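Local coordinates for protein endoglucanase (Thermotoga maritima, PDB 2FVG) that probably acts as a metal-dependent aminopeptidase of the M42 family, using two divalent cations per subunit, at residues Y36-V39 and L40-I44; Y141-I144 and G145-V148; L230-R233 and K234-T237; I258-T261 and I262-A266. One frame throughout, in Å; residues are numbered along the deposited sequence.

Contact 1 of 4, residues Y36-V39 and L40-I44; sequences YTDV and LGNLI. With EDO (1,2-ethanediol), chain B; EDO (1,2-ethanediol), chain D.
Hydrogen bonds gather on the carboxylate of D38, which faces N42 across a tight beta hairpin. D38 OD1 accepts G41 N at 2.9 Å, nearly in line with its C-O bond, and N42 N at 2.8 Å from above the carboxylate plane; a weak bond from L40 N adds to these. D38 OD2 offers its syn lone pair to N42 ND2 at 2.7 Å, with amide and carboxylate planes 60° apart. CG of D38 sits between its backbone N and carbonyl carbon (chi1 72°), which swings both oxygens over the turn. At phi 118°, G41 has a conformation in which a CB would run into the preceding carbonyl O. Among main-chain bonds, Y36 and I44 form the antiparallel hydrogen-bonded pair, I44 N reaching Y36 O at 2.8 Å, while D38 N binds N42 O nearer the turn. Apolar contact follows on the Y36 and I44 face, where I44 CB lies over the tyrosine ring, 4.1 Å from its centroid, and I44 CD1 reaches Y36 CZ at 3.7 Å. The hairpin joins strands 34-37 and 43-47; helix 205-211 packs on Y36 and I44, helix 18-28 on T37 and L43, and strand 187-194 continues the sheet beside L43.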
loop_
_atom_site.group_PDB
_atom_site.type_symbol
_atom_site.label_atom_id
_atom_site.label_comp_id
_atom_site.label_asym_id
_atom_site.label_seq_id
_atom_site.Cartn_x
_atom_site.Cartn_y
_atom_site.Cartn_z
ATOM N N TYR A 36 10.327 -8.614 -13.346
ATOM C CA TYR A 36 11.664 -8.148 -12.996
ATOM C C TYR A 36 11.620 -6.984 -12.024
ATOM O O TYR A 36 10.591 -6.346 -11.862
ATOM C CB TYR A 36 12.457 -7.757 -14.253
ATOM C CG TYR A 36 11.922 -6.532 -14.960
ATOM C CD1 TYR A 36 10.901 -6.639 -15.904
ATOM C CD2 TYR A 36 12.443 -5.265 -14.687
ATOM C CE1 TYR A 36 10.404 -5.518 -16.553
ATOM C CE2 TYR A 36 11.956 -4.138 -15.325
ATOM C CZ TYR A 36 10.937 -4.270 -16.261
ATOM O OH TYR A 36 10.450 -3.150 -16.898
ATOM N N THR A 37 12.749 -6.733 -11.372
ATOM C CA THR A 37 12.901 -5.604 -10.481
ATOM C C THR A 37 13.675 -4.529 -11.255
ATOM O O THR A 37 14.801 -4.776 -11.700
ATOM C CB THR A 37 13.680 -6.004 -9.207
ATOM O OG1 THR A 37 12.923 -6.971 -8.469
ATOM C CG2 THR A 37 13.925 -4.803 -8.321
ATOM N N ASP A 38 13.084 -3.347 -11.430
ATOM C CA ASP A 38 13.788 -2.275 -12.142
ATOM C C ASP A 38 14.918 -1.755 -11.264
ATOM O O ASP A 38 15.106 -2.260 -10.161
ATOM C CB ASP A 38 12.848 -1.154 -12.610
ATOM C CG ASP A 38 12.322 -0.289 -11.472
ATOM O OD1 ASP A 38 12.737 -0.463 -10.299
ATOM O OD2 ASP A 38 11.486 0.592 -11.769
ATOM N N VAL A 39 15.643 -0.743 -11.729
ATOM C CA VAL A 39 16.817 -0.223 -10.992
ATOM C C VAL A 39 16.521 0.461 -9.637
ATOM O O VAL A 39 17.384 0.498 -8.763
ATOM C CB VAL A 39 17.727 0.657 -11.911
ATOM C CG1 VAL A 39 16.984 1.894 -12.405
ATOM C CG2 VAL A 39 19.045 1.044 -11.214
ATOM N N LEU A 40 15.310 0.978 -9.447
ATOM C CA LEU A 40 14.953 1.641 -8.176
ATOM C C LEU A 40 14.395 0.653 -7.149
ATOM O O LEU A 40 14.373 0.926 -5.941
ATOM C CB LEU A 40 13.944 2.759 -8.432
ATOM C CG LEU A 40 14.393 3.751 -9.500
ATOM C CD1 LEU A 40 13.207 4.473 -10.110
ATOM C CD2 LEU A 40 15.452 4.723 -8.943
ATOM N N GLY A 41 13.944 -0.503 -7.629
ATOM C CA GLY A 41 13.425 -1.528 -6.745
ATOM C C GLY A 41 11.979 -1.883 -6.977
ATOM O O GLY A 41 11.421 -2.712 -6.244
ATOM N N ASN A 42 11.359 -1.235 -7.965
ATOM C CA ASN A 42 9.970 -1.505 -8.300
ATOM C C ASN A 42 9.880 -2.894 -8.866
ATOM O O ASN A 42 10.745 -3.295 -9.647
ATOM C CB ASN A 42 9.451 -0.551 -9.382
ATOM C CG ASN A 42 9.450 0.892 -8.947
ATOM O OD1 ASN A 42 8.949 1.239 -7.877
ATOM N ND2 ASN A 42 9.998 1.754 -9.789
ATOM N N LEU A 43 8.822 -3.607 -8.512
ATOM C CA LEU A 43 8.611 -4.944 -9.038
ATOM C C LEU A 43 7.643 -4.782 -10.182
ATOM O O LEU A 43 6.553 -4.271 -9.985
ATOM C CB LEU A 43 8.030 -5.865 -7.967
ATOM C CG LEU A 43 7.775 -7.322 -8.372
ATOM C CD1 LEU A 43 9.062 -8.011 -8.789
ATOM C CD2 LEU A 43 7.162 -8.031 -7.192
ATOM N N ILE A 44 8.047 -5.226 -11.372
ATOM C CA ILE A 44 7.249 -5.057 -12.574
ATOM C C ILE A 44 6.867 -6.411 -13.127
ATOM O O ILE A 44 7.724 -7.202 -13.510
ATOM C CB ILE A 44 8.035 -4.241 -13.632
ATOM C CG1 ILE A 44 8.517 -2.926 -13.011
ATOM C CG2 ILE A 44 7.206 -4.033 -14.912
ATOM C CD1 ILE A 44 9.138 -1.984 -13.986
HETATM C C1 EDO B . 18.337 -3.474 -13.086
HETATM O O1 EDO B . 18.167 -3.947 -11.744
HETATM C C2 EDO B . 17.418 -4.256 -14.021
HETATM O O2 EDO B . 16.952 -3.392 -15.065
HETATM C C1 EDO D . 7.886 4.711 -9.095
HETATM O O1 EDO D . 8.667 4.680 -7.890
HETATM C C2 EDO D . 6.426 5.030 -8.777
HETATM O O2 EDO D . 5.613 4.852 -9.946
#

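Contact 2 of 4, residues Y141-I144 and G145-V148; sequences YVSI and GDYV
D146 folds its carboxylate back onto S143 across a type II beta turn running from S143 to D146. Two bonds make the first shell: D146 N donates to S143 O at 3.0 Å, the bond that closes the turn, and S143 N donates to D146 OD2 at 2.8 Å. In the second, the N-H comes from above the carboxylate plane, 52° out of it, and is bent to 137° at the hydrogen. The side chain gets there because CG of D146 stands beside its own backbone N, opposite the carbonyl carbon (chi1 -69°); this also brings D146 CG to 3.2 Å from S143 O. At the middle of the turn, G145 has a positive phi, where a CB would collide with the carbonyl O of I144, so glycine suits the site. Farther out, K99 makes a salt bridge to D146 OD2 and probably helps fix the carboxylate. An alanine in place of D146 would probably keep the closing backbone bond but leave S143 N and the K99 ammonium without this shared acceptor. V142 rests on V98 and I72, and main-chain bonds tie G145 and D146 to V69. This is a type II beta turn with glycine at its third position, leading the loop after helix 135-139 into strand 147-150 of the six-stranded antiparallel sheet.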
loop_
_atom_site.group_PDB
_atom_site.type_symbol
_atom_site.label_atom_id
_atom_site.label_comp_id
_atom_site.label_asym_id
_atom_site.label_seq_id
_atom_site.Cartn_x
_atom_site.Cartn_y
_atom_site.Cartn_z
ATOM N N TYR A 141 22.763 -6.968 17.699
ATOM C CA TYR A 141 21.470 -7.164 17.017
ATOM C C TYR A 141 21.057 -5.998 16.130
ATOM O O TYR A 141 20.344 -6.177 15.136
ATOM C CB TYR A 141 20.342 -7.341 18.047
ATOM C CG TYR A 141 20.458 -8.525 18.979
ATOM C CD1 TYR A 141 21.296 -8.482 20.094
ATOM C CD2 TYR A 141 19.708 -9.679 18.767
ATOM C CE1 TYR A 141 21.387 -9.566 20.958
ATOM C CE2 TYR A 141 19.795 -10.766 19.632
ATOM C CZ TYR A 141 20.630 -10.703 20.718
ATOM O OH TYR A 141 20.719 -11.787 21.574
ATOM N N VAL A 142 21.505 -4.807 16.513
ATOM C CA VAL A 142 21.051 -3.565 15.916
ATOM C C VAL A 142 22.146 -2.641 15.420
ATOM O O VAL A 142 23.262 -2.686 15.925
ATOM C CB VAL A 142 20.091 -2.863 16.941
ATOM C CG1 VAL A 142 20.300 -1.360 17.039
ATOM C CG2 VAL A 142 18.635 -3.238 16.643
ATOM N N SER A 143 21.840 -1.825 14.406
ATOM C CA SER A 143 22.820 -0.851 13.881
ATOM C C SER A 143 22.177 0.432 13.359
ATOM O O SER A 143 21.025 0.402 12.858
ATOM C CB SER A 143 23.675 -1.462 12.758
ATOM O OG SER A 143 24.308 -2.658 13.172
ATOM N N ILE A 144 22.928 1.542 13.462
ATOM C CA ILE A 144 22.506 2.847 12.936
ATOM C C ILE A 144 22.130 2.615 11.485
ATOM O O ILE A 144 22.873 1.972 10.741
ATOM C CB ILE A 144 23.628 3.937 12.992
ATOM C CG1 ILE A 144 23.931 4.380 14.426
ATOM C CG2 ILE A 144 23.249 5.189 12.160
ATOM C CD1 ILE A 144 24.775 3.420 15.234
ATOM N N GLY A 145 20.952 3.085 11.097
ATOM C CA GLY A 145 20.507 2.928 9.728
ATOM C C GLY A 145 19.505 1.830 9.493
ATOM O O GLY A 145 18.914 1.771 8.404
ATOM N N ASP A 146 19.312 0.948 10.480
ATOM C CA ASP A 146 18.319 -0.112 10.348
ATOM C C ASP A 146 16.915 0.472 10.350
ATOM O O ASP A 146 16.663 1.512 10.954
ATOM C CB ASP A 146 18.438 -1.176 11.452
ATOM C CG ASP A 146 19.710 -2.035 11.334
ATOM O OD1 ASP A 146 20.342 -2.075 10.244
ATOM O OD2 ASP A 146 20.082 -2.678 12.354
ATOM N N TYR A 147 16.009 -0.214 9.674
ATOM C CA TYR A 147 14.622 0.212 9.590
ATOM C C TYR A 147 13.767 -0.415 10.690
ATOM O O TYR A 147 13.850 -1.620 10.974
ATOM C CB TYR A 147 14.063 -0.051 8.191
ATOM C CG TYR A 147 14.638 0.901 7.172
ATOM C CD1 TYR A 147 13.988 2.096 6.871
ATOM C CD2 TYR A 147 15.852 0.631 6.534
ATOM C CE1 TYR A 147 14.528 3.007 5.949
ATOM C CE2 TYR A 147 16.408 1.537 5.604
ATOM C CZ TYR A 147 15.737 2.722 5.323
ATOM O OH TYR A 147 16.256 3.616 4.415
ATOM N N VAL A 148 12.955 0.437 11.300
ATOM C CA VAL A 148 12.086 0.082 12.407
ATOM C C VAL A 148 10.649 0.109 11.934
ATOM O O VAL A 148 10.196 1.113 11.410
ATOM C CB VAL A 148 12.222 1.148 13.521
ATOM C CG1 VAL A 148 11.368 0.789 14.720
ATOM C CG2 VAL A 148 13.708 1.337 13.924
#

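Contact 3 of 4, residues L230-R233 and K234-T237; sequences LEER and KWAT
E232 curls back to W235, and its OE2 is the centre of the tight part of this contact. That oxygen accepts W235 N and K234 N, both at 2.8 Å, from opposite faces of the carboxylate plane and both on its anti side; the W235 bond is the straighter, at 163°. With CG opposite the backbone N (chi1 180°) and a bend at chi2, the glutamate chain turns back onto the following residues instead of running outward. Its carboxylate lies obliquely against the indole, their planes 33° apart, and OE2 comes to 3.2 Å from W235 CD1. A236 CB closes the inner side, 3.4 Å from E232 O. The outer side is looser. K234 sets its CG over the centre of the indole face, 4.0 Å above it, then runs on extended and exposed. R233, equally extended, makes a long salt bridge from NE to E231 OE1, at 3.8 Å, with the carboxylate oxygen at the guanidinium edge. The whole segment belongs to the surface loop between strands 215-224 and 244-245; E231 ties it by a salt bridge to R305 on strand 297-306, and K234 O accepts a hydrogen bond from H238.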
loop_
_atom_site.group_PDB
_atom_site.type_symbol
_atom_site.label_atom_id
_atom_site.label_comp_id
_atom_site.label_asym_id
_atom_site.label_seq_id
_atom_site.Cartn_x
_atom_site.Cartn_y
_atom_site.Cartn_z
ATOM N N LEU A 230 -12.195 15.495 15.693
ATOM C CA LEU A 230 -12.955 16.220 14.666
ATOM C C LEU A 230 -13.312 15.335 13.462
ATOM O O LEU A 230 -13.497 15.834 12.345
ATOM C CB LEU A 230 -12.166 17.455 14.202
ATOM C CG LEU A 230 -11.796 18.551 15.214
ATOM C CD1 LEU A 230 -10.770 19.484 14.616
ATOM C CD2 LEU A 230 -13.009 19.332 15.706
ATOM N N GLU A 231 -13.424 14.029 13.704
ATOM C CA GLU A 231 -13.711 13.040 12.654
ATOM C C GLU A 231 -15.089 13.201 12.003
ATOM O O GLU A 231 -16.058 13.604 12.656
ATOM C CB GLU A 231 -13.567 11.617 13.209
ATOM C CG GLU A 231 -13.752 10.520 12.160
ATOM C CD GLU A 231 -13.850 9.122 12.748
ATOM O OE1 GLU A 231 -13.986 8.989 13.984
ATOM O OE2 GLU A 231 -13.806 8.153 11.956
ATOM N N GLU A 232 -15.159 12.869 10.714
ATOM C CA GLU A 232 -16.398 12.936 9.964
ATOM C C GLU A 232 -16.942 11.530 9.705
ATOM O O GLU A 232 -16.389 10.778 8.891
ATOM C CB GLU A 232 -16.206 13.713 8.659
ATOM C CG GLU A 232 -17.473 13.802 7.830
ATOM C CD GLU A 232 -18.667 14.364 8.604
ATOM O OE1 GLU A 232 -18.547 15.454 9.218
ATOM O OE2 GLU A 232 -19.736 13.710 8.578
ATOM N N ARG A 233 -18.023 11.183 10.407
ATOM C CA ARG A 233 -18.641 9.849 10.295
ATOM C C ARG A 233 -19.789 9.767 9.285
ATOM O O ARG A 233 -20.340 8.682 9.063
ATOM C CB ARG A 233 -19.118 9.345 11.666
ATOM C CG ARG A 233 -18.017 9.122 12.699
ATOM C CD ARG A 233 -18.616 8.704 14.027
ATOM N NE ARG A 233 -17.604 8.612 15.078
ATOM C CZ ARG A 233 -17.851 8.282 16.346
ATOM N NH1 ARG A 233 -19.084 8.001 16.750
ATOM N NH2 ARG A 233 -16.854 8.229 17.219
ATOM N N LYS A 234 -20.152 10.895 8.677
ATOM C CA LYS A 234 -21.247 10.899 7.703
ATOM C C LYS A 234 -20.807 11.305 6.285
ATOM O O LYS A 234 -21.194 10.649 5.305
ATOM C CB LYS A 234 -22.422 11.744 8.208
ATOM C CG LYS A 234 -23.667 11.672 7.331
ATOM C CD LYS A 234 -24.861 12.324 7.993
ATOM C CE LYS A 234 -26.123 12.145 7.156
ATOM N NZ LYS A 234 -27.309 12.746 7.840
ATOM N N TRP A 235 -19.992 12.359 6.174
ATOM C CA TRP A 235 -19.497 12.824 4.866
ATOM C C TRP A 235 -18.050 12.346 4.613
ATOM O O TRP A 235 -17.112 13.134 4.548
ATOM C CB TRP A 235 -19.624 14.355 4.733
ATOM C CG TRP A 235 -20.925 14.881 5.277
ATOM C CD1 TRP A 235 -21.097 15.630 6.413
ATOM C CD2 TRP A 235 -22.240 14.655 4.745
ATOM N NE1 TRP A 235 -22.432 15.901 6.611
ATOM C CE2 TRP A 235 -23.159 15.315 5.605
ATOM C CE3 TRP A 235 -22.732 13.971 3.625
ATOM C CZ2 TRP A 235 -24.546 15.310 5.376
ATOM C CZ3 TRP A 235 -24.122 13.969 3.392
ATOM C CH2 TRP A 235 -25.006 14.634 4.268
ATOM N N ALA A 236 -17.887 11.039 4.469
ATOM C CA ALA A 236 -16.577 10.437 4.255
ATOM C C ALA A 236 -16.728 9.206 3.388
ATOM O O ALA A 236 -17.847 8.841 3.045
ATOM C CB ALA A 236 -15.950 10.068 5.596
ATOM N N THR A 237 -15.603 8.594 3.020
ATOM C CA THR A 237 -15.579 7.374 2.242
ATOM C C THR A 237 -15.868 6.285 3.268
ATOM O O THR A 237 -15.151 6.164 4.272
ATOM C CB THR A 237 -14.197 7.150 1.594
ATOM O OG1 THR A 237 -13.779 8.350 0.939
ATOM C CG2 THR A 237 -14.263 6.029 0.575
#

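Contact 4 of 4, residues I258-T261 and I262-A266; sequences IFQT and IVDTA
T261 O takes two bonds from T265, one turn farther along the helix: OG1 donates at 2.6 Å and the backbone N at 2.9 Å, from opposite faces of the carbonyl plane. With OG1 beside its own backbone N (chi1 -62°), the hydroxyl points back at the carbonyl of the preceding turn. A second side-chain bond crosses the same spacing, Q260 NE2 donating to D264 OD1 at 2.8 Å. It meets the syn side of the carboxylate 32° out of plane, with the two flat groups 63° apart, and the glutamine bends at chi2 to span the gap. A leucine in place of D264 would probably leave the Q260 amide without this acceptor and free to turn. Regular i to i+4 backbone bonds run beneath, among them I262 N to I258 O and D264 N to Q260 O. T261 OG1 itself bonds back to E257 O. The packing lies on the other flanks: V263 CG2 sits over one face of the F259 ring, 4.1 Å from its centroid and displaced toward the rim, while I258 CG2 meets I262 CD1 at 4.0 Å. Helix 256-268 connects strands 244-245 and 274-275 as a beta-alpha-beta unit; I245 lies against F259, I262 and V263, L325 of helix 316-332 touches I262 and T265, and I335 of helix 334-337 covers I258, T261 and I262.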
loop_
_atom_site.group_PDB
_atom_site.type_symbol
_atom_site.label_atom_id
_atom_site.label_comp_id
_atom_site.label_asym_id
_atom_site.label_seq_id
_atom_site.Cartn_x
_atom_site.Cartn_y
_atom_site.Cartn_z
ATOM N N ILE A 258 -11.940 8.522 -18.531
ATOM C CA ILE A 258 -11.490 7.451 -17.664
ATOM C C ILE A 258 -12.385 7.330 -16.438
ATOM O O ILE A 258 -12.811 6.230 -16.096
ATOM C CB ILE A 258 -10.007 7.602 -17.274
ATOM C CG1 ILE A 258 -9.137 7.312 -18.509
ATOM C CG2 ILE A 258 -9.670 6.661 -16.138
ATOM C CD1 ILE A 258 -7.664 7.196 -18.249
ATOM N N PHE A 259 -12.672 8.454 -15.781
ATOM C CA PHE A 259 -13.541 8.431 -14.615
ATOM C C PHE A 259 -14.851 7.710 -14.959
ATOM O O PHE A 259 -15.264 6.787 -14.257
ATOM C CB PHE A 259 -13.817 9.856 -14.087
ATOM C CG PHE A 259 -14.846 9.900 -12.970
ATOM C CD1 PHE A 259 -14.478 9.665 -11.649
ATOM C CD2 PHE A 259 -16.185 10.149 -13.249
ATOM C CE1 PHE A 259 -15.434 9.680 -10.619
ATOM C CE2 PHE A 259 -17.136 10.174 -12.232
ATOM C CZ PHE A 259 -16.758 9.936 -10.916
ATOM N N GLN A 260 -15.465 8.114 -16.067
ATOM C CA GLN A 260 -16.753 7.592 -16.496
ATOM C C GLN A 260 -16.710 6.129 -16.900
ATOM O O GLN A 260 -17.664 5.406 -16.646
ATOM C CB GLN A 260 -17.321 8.450 -17.630
ATOM C CG GLN A 260 -18.818 8.252 -17.886
ATOM C CD GLN A 260 -19.682 8.654 -16.693
ATOM O OE1 GLN A 260 -19.493 9.719 -16.094
ATOM N NE2 GLN A 260 -20.641 7.805 -16.350
ATOM N N THR A 261 -15.614 5.698 -17.526
ATOM C CA THR A 261 -15.442 4.292 -17.900
ATOM C C THR A 261 -15.442 3.419 -16.661
ATOM O O THR A 261 -16.061 2.348 -16.643
ATOM C CB THR A 261 -14.123 4.055 -18.685
ATOM O OG1 THR A 261 -14.177 4.772 -19.916
ATOM C CG2 THR A 261 -13.904 2.574 -18.987
ATOM N N ILE A 262 -14.738 3.870 -15.627
ATOM C CA ILE A 262 -14.665 3.125 -14.385
ATOM C C ILE A 262 -16.050 3.021 -13.732
ATOM O O ILE A 262 -16.487 1.945 -13.326
ATOM C CB ILE A 262 -13.647 3.749 -13.423
ATOM C CG1 ILE A 262 -12.251 3.703 -14.046
ATOM C CG2 ILE A 262 -13.625 2.976 -12.124
ATOM C CD1 ILE A 262 -11.161 4.434 -13.221
ATOM N N VAL A 263 -16.748 4.141 -13.664
ATOM C CA VAL A 263 -18.089 4.179 -13.089
ATOM C C VAL A 263 -19.057 3.299 -13.872
ATOM O O VAL A 263 -19.815 2.527 -13.283
ATOM C CB VAL A 263 -18.638 5.623 -13.053
ATOM C CG1 VAL A 263 -20.160 5.630 -12.849
ATOM C CG2 VAL A 263 -17.929 6.414 -12.001
ATOM N N ASP A 264 -19.040 3.419 -15.191
ATOM C CA ASP A 264 -19.950 2.618 -16.019
ATOM C C ASP A 264 -19.637 1.122 -15.894
ATOM O O ASP A 264 -20.543 0.309 -15.781
ATOM C CB ASP A 264 -19.918 3.110 -17.454
ATOM C CG ASP A 264 -20.540 4.499 -17.604
ATOM O OD1 ASP A 264 -20.956 5.081 -16.578
ATOM O OD2 ASP A 264 -20.625 5.006 -18.744
ATOM N N THR A 265 -18.351 0.777 -15.847
ATOM C CA THR A 265 -17.900 -0.611 -15.683
ATOM C C THR A 265 -18.453 -1.183 -14.384
ATOM O O THR A 265 -18.916 -2.324 -14.335
ATOM C CB THR A 265 -16.356 -0.689 -15.654
ATOM O OG1 THR A 265 -15.831 -0.226 -16.903
ATOM C CG2 THR A 265 -15.877 -2.111 -15.413
ATOM N N ALA A 266 -18.387 -0.384 -13.329
ATOM C CA ALA A 266 -18.931 -0.760 -12.032
ATOM C C ALA A 266 -20.439 -0.996 -12.115
ATOM O O ALA A 266 -20.924 -2.064 -11.724
ATOM C CB ALA A 266 -18.631 0.309 -11.026
#

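Contact 4 is the buried one, contact 1 is partly buried, and contacts 2 and 3 lie at the surface. None touches another, and they share no secondary-structure element: contact 1 is a hairpin at the large mixed sheet, contact 2 an entry to the separate six-stranded sheet, contact 3 a loop, contact 4 a helix. Carboxylates accepting backbone N-H groups recur in the hairpin, the turn and the loop, at D38, D146 and E232, whereas the helix uses side-chain bonds at i to i+4 spacing together with apolar packing. Only contact 1 comes near the predicted catalytic centre, with L40 about 4 Å from E197, side chain to side chain.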